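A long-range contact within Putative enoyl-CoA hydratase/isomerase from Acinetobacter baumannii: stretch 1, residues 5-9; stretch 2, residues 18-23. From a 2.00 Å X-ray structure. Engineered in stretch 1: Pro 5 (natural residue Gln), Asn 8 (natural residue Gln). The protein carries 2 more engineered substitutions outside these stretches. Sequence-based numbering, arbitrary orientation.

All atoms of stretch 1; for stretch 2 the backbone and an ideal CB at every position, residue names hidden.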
ATOM      1  N   PRO A   5      19.791 -10.583 -31.540  1.00 32.43           N
ATOM      2  CA  PRO A   5      20.087  -9.161 -31.562  1.00 31.66           C
ATOM      3  C   PRO A   5      19.231  -8.451 -30.494  1.00 30.69           C
ATOM      4  O   PRO A   5      18.266  -9.029 -30.033  1.00 30.97           O
ATOM      5  CB  PRO A   5      19.628  -8.742 -32.957  1.00 31.69           C
ATOM      6  CG  PRO A   5      18.512  -9.737 -33.295  1.00 32.58           C
ATOM      7  CD  PRO A   5      18.937 -11.023 -32.658  1.00 32.07           C
ATOM      8  N   HIS A   6      19.622  -7.236 -30.104  1.00 29.42           N
ATOM      9  CA  HIS A   6      18.822  -6.330 -29.259  1.00 27.98           C
ATOM     10  C   HIS A   6      18.786  -6.703 -27.802  1.00 26.30           C
ATOM     11  O   HIS A   6      18.016  -6.154 -27.030  1.00 24.76           O
ATOM     12  CB  HIS A   6      17.411  -6.173 -29.827  1.00 28.70           C
ATOM     13  CG  HIS A   6      17.398  -5.632 -31.220  1.00 28.35           C
ATOM     14  ND1 HIS A   6      16.449  -5.996 -32.155  1.00 28.18           N
ATOM     15  CD2 HIS A   6      18.236  -4.776 -31.850  1.00 27.61           C
ATOM     16  CE1 HIS A   6      16.705  -5.386 -33.303  1.00 27.72           C
ATOM     17  NE2 HIS A   6      17.777  -4.635 -33.143  1.00 29.88           N
ATOM     18  N   LEU A   7      19.647  -7.625 -27.415  1.00 25.97           N
ATOM     19  CA  LEU A   7      19.736  -8.040 -26.015  1.00 26.12           C
ATOM     20  C   LEU A   7      21.145  -8.545 -25.725  1.00 26.49           C
ATOM     21  O   LEU A   7      21.569  -9.593 -26.250  1.00 26.88           O
ATOM     22  CB  LEU A   7      18.696  -9.139 -25.721  1.00 26.37           C
ATOM     23  CG  LEU A   7      18.701  -9.687 -24.277  1.00 29.52           C
ATOM     24  CD1 LEU A   7      18.511  -8.584 -23.233  1.00 27.00           C
ATOM     25  CD2 LEU A   7      17.698 -10.829 -24.062  1.00 30.24           C
ATOM     26  N   ASN A   8      21.890  -7.797 -24.922  1.00 26.28           N
ATOM     27  CA  ASN A   8      23.256  -8.159 -24.617  1.00 27.09           C
ATOM     28  C   ASN A   8      23.288  -8.835 -23.243  1.00 27.81           C
ATOM     29  O   ASN A   8      22.631  -8.347 -22.328  1.00 28.18           O
ATOM     30  CB  ASN A   8      24.123  -6.897 -24.513  1.00 27.97           C
ATOM     31  CG  ASN A   8      24.062  -6.022 -25.757  1.00 32.45           C
ATOM     32  OD1 ASN A   8      24.132  -6.527 -26.911  1.00 40.20           O
ATOM     33  ND2 ASN A   8      23.968  -4.691 -25.544  1.00 32.21           N
ATOM     34  N   ALA A   9      24.071  -9.895 -23.071  1.00 26.42           N
ATOM     35  CA  ALA A   9      24.126 -10.565 -21.778  1.00 28.27           C
ATOM     36  C   ALA A   9      25.559 -10.628 -21.358  1.00 29.35           C
ATOM     37  O   ALA A   9      26.448 -10.888 -22.190  1.00 29.85           O
ATOM     38  CB  ALA A   9      23.521 -11.956 -21.864  1.00 27.36           C
ATOM     39  N   UNK A  18      21.455  -8.038 -18.064  1.00 22.46           N
ATOM     40  CA  UNK A  18      20.717  -8.149 -19.324  1.00 21.94           C
ATOM     41  C   UNK A  18      20.411  -6.738 -19.808  1.00 21.13           C
ATOM     42  O   UNK A  18      19.718  -5.963 -19.143  1.00 19.91           O
ATOM     43  CB  UNK A  18      19.435  -8.967 -19.156  1.00 21.94           C
ATOM     44  N   UNK A  19      20.919  -6.382 -20.975  1.00 20.13           N
ATOM     45  CA  UNK A  19      20.720  -5.021 -21.410  1.00 21.57           C
ATOM     46  C   UNK A  19      20.027  -4.955 -22.754  1.00 22.58           C
ATOM     47  O   UNK A  19      20.530  -5.483 -23.757  1.00 23.06           O
ATOM     48  CB  UNK A  19      22.061  -4.287 -21.474  1.00 21.57           C
ATOM     49  N   UNK A  20      18.863  -4.306 -22.756  1.00 22.50           N
ATOM     50  CA  UNK A  20      18.088  -4.097 -23.976  1.00 22.09           C
ATOM     51  C   UNK A  20      18.828  -3.083 -24.846  1.00 22.32           C
ATOM     52  O   UNK A  20      19.203  -1.976 -24.395  1.00 19.95           O
ATOM     53  CB  UNK A  20      16.669  -3.620 -23.659  1.00 22.09           C
ATOM     54  N   UNK A  21      19.006  -3.450 -26.110  1.00 23.14           N
ATOM     55  CA  UNK A  21      19.842  -2.653 -26.996  1.00 24.58           C
ATOM     56  C   UNK A  21      19.175  -2.512 -28.369  1.00 25.24           C
ATOM     57  O   UNK A  21      19.565  -3.179 -29.343  1.00 25.41           O
ATOM     58  CB  UNK A  21      21.229  -3.284 -27.134  1.00 24.58           C
ATOM     59  N   UNK A  22      18.166  -1.658 -28.439  1.00 24.53           N
ATOM     60  CA  UNK A  22      17.525  -1.371 -29.705  1.00 26.02           C
ATOM     61  C   UNK A  22      17.323   0.123 -29.813  1.00 26.01           C
ATOM     62  O   UNK A  22      16.190   0.588 -29.803  1.00 26.27           O
ATOM     63  CB  UNK A  22      16.197  -2.118 -29.840  1.00 26.02           C
ATOM     64  N   UNK A  23      18.423   0.887 -29.883  1.00 27.67           N
ATOM     65  CA  UNK A  23      18.354   2.365 -29.851  1.00 28.71           C
ATOM     66  C   UNK A  23      17.581   2.961 -31.004  1.00 28.76           C
ATOM     67  O   UNK A  23      16.928   3.979 -30.828  1.00 29.29           O
ATOM     68  CB  UNK A  23      19.766   2.955 -29.851  1.00 28.71           C
TER

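Residues 7-9 and 18-20 run antiparallel, their axes 160° apart and 4.7 Å at closest approach, and the register of the bridges places 18 and 20 on one face and 19 on the other.

Position 18 is paired with Ala 9 in a non-hydrogen-bonded bridge, and its CA lies 3.6 Å from Asn 8 O in a CA-H...O contact. The ideal CB points to the face that carries Leu 7 and Ala 9, 4.2 Å from Leu 7 CD1. An aliphatic residue would suit, whether valine, isoleucine, leucine or methionine. The residue is Leu 18, in the m, t rotamer; its CD2 reaches to 3.8 Å from Ala 9 CB, while its CB packs on Leu 7 CD1 at 4.2 Å.

Position 19 lies opposite Asn 8, an engineered residue, in a hydrogen-bonded pair, and its CB turns to the other face, where Asn 8 also projects. The pairing is made by backbone atoms and sets little demand on the side chain beyond excluding proline, which lacks the N-H; the ideal CB has Asn 8 O at 4.2 Å, and small or polar residues could be accommodated. Ala 19 is found. Its N donates to Asn 8 O and its O accepts from Asn 8 N, both at 2.9 Å and nearly linear.

At position 20 the CB returns to the Leu 7 face, but Leu 7 CD1 is 5.3 Å from it, so stretch 1 gives only a loose preference for an apolar group. Ile 20 is found, paired with Leu 7 in a non-hydrogen-bonded bridge.

Position 21 directs its CB toward stretch 1, with Asn 8 ND2 only 3.5 Å from the ideal CB. A polar side chain able to meet an amide is attractive here, such as asparagine, aspartate, serine or threonine. Asn 21 occupies it. Its backbone N donates to His 6 O at 3.0 Å, and its O receives a CA-H...O contact from His 6 CA at 3.2 Å, extending the pairing of the main chains to His 6. Whether the two side-chain amides bond is left open.

Position 22 points sideways, yet its ideal CB is 3.9 Å from His 6 CD2. A side chain with several methylenes, or a flat ring, could cover that imidazole. Arg 22 supplies the former: CG sits 3.7 Å from the centroid of the His 6 ring, 8° off its normal, a CH-pi contact. Its extended chain carries a guanidinium hydrogen-bonded elsewhere in the structure.

Position 23 has nothing of stretch 1 within 5.5 Å of its ideal CB, so many residues would serve; phi of -62° is compatible with proline, and Pro 23 is present.

Stretch 2 (18-23) LAINRP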
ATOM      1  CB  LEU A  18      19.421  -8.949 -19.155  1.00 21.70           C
ATOM      2  CG  LEU A  18      19.625 -10.457 -18.857  1.00 23.64           C
ATOM      3  CD1 LEU A  18      18.328 -11.167 -18.562  1.00 21.67           C
ATOM      4  CD2 LEU A  18      20.314 -11.094 -20.059  1.00 24.65           C
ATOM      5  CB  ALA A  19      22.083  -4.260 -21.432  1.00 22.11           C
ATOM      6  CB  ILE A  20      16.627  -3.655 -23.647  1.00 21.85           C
ATOM      7  CG1 ILE A  20      15.981  -4.697 -22.663  1.00 22.45           C
ATOM      8  CG2 ILE A  20      15.808  -3.585 -24.870  1.00 19.82           C
ATOM      9  CD1 ILE A  20      14.577  -4.282 -22.114  1.00 23.07           C
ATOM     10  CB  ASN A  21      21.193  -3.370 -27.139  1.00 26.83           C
ATOM     11  CG  ASN A  21      22.250  -2.507 -27.788  1.00 27.96           C
ATOM     12  OD1 ASN A  21      22.079  -1.302 -27.986  1.00 32.04           O
ATOM     13  ND2 ASN A  21      23.354  -3.138 -28.142  1.00 36.35           N
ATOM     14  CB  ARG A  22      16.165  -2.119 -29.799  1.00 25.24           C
ATOM     15  CG  ARG A  22      15.620  -2.192 -31.218  1.00 25.86           C
ATOM     16  CD  ARG A  22      14.185  -2.609 -31.179  1.00 25.80           C
ATOM     17  NE  ARG A  22      13.569  -2.541 -32.489  1.00 24.86           N
ATOM     18  CZ  ARG A  22      12.272  -2.414 -32.696  1.00 24.04           C
ATOM     19  NH1 ARG A  22      11.417  -2.306 -31.669  1.00 20.98           N
ATOM     20  NH2 ARG A  22      11.833  -2.348 -33.946  1.00 23.91           N
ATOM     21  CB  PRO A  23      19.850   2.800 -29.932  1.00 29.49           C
ATOM     22  CG  PRO A  23      20.565   1.593 -30.560  1.00 29.77           C
ATOM     23  CD  PRO A  23      19.825   0.398 -29.959  1.00 26.81           C
TER
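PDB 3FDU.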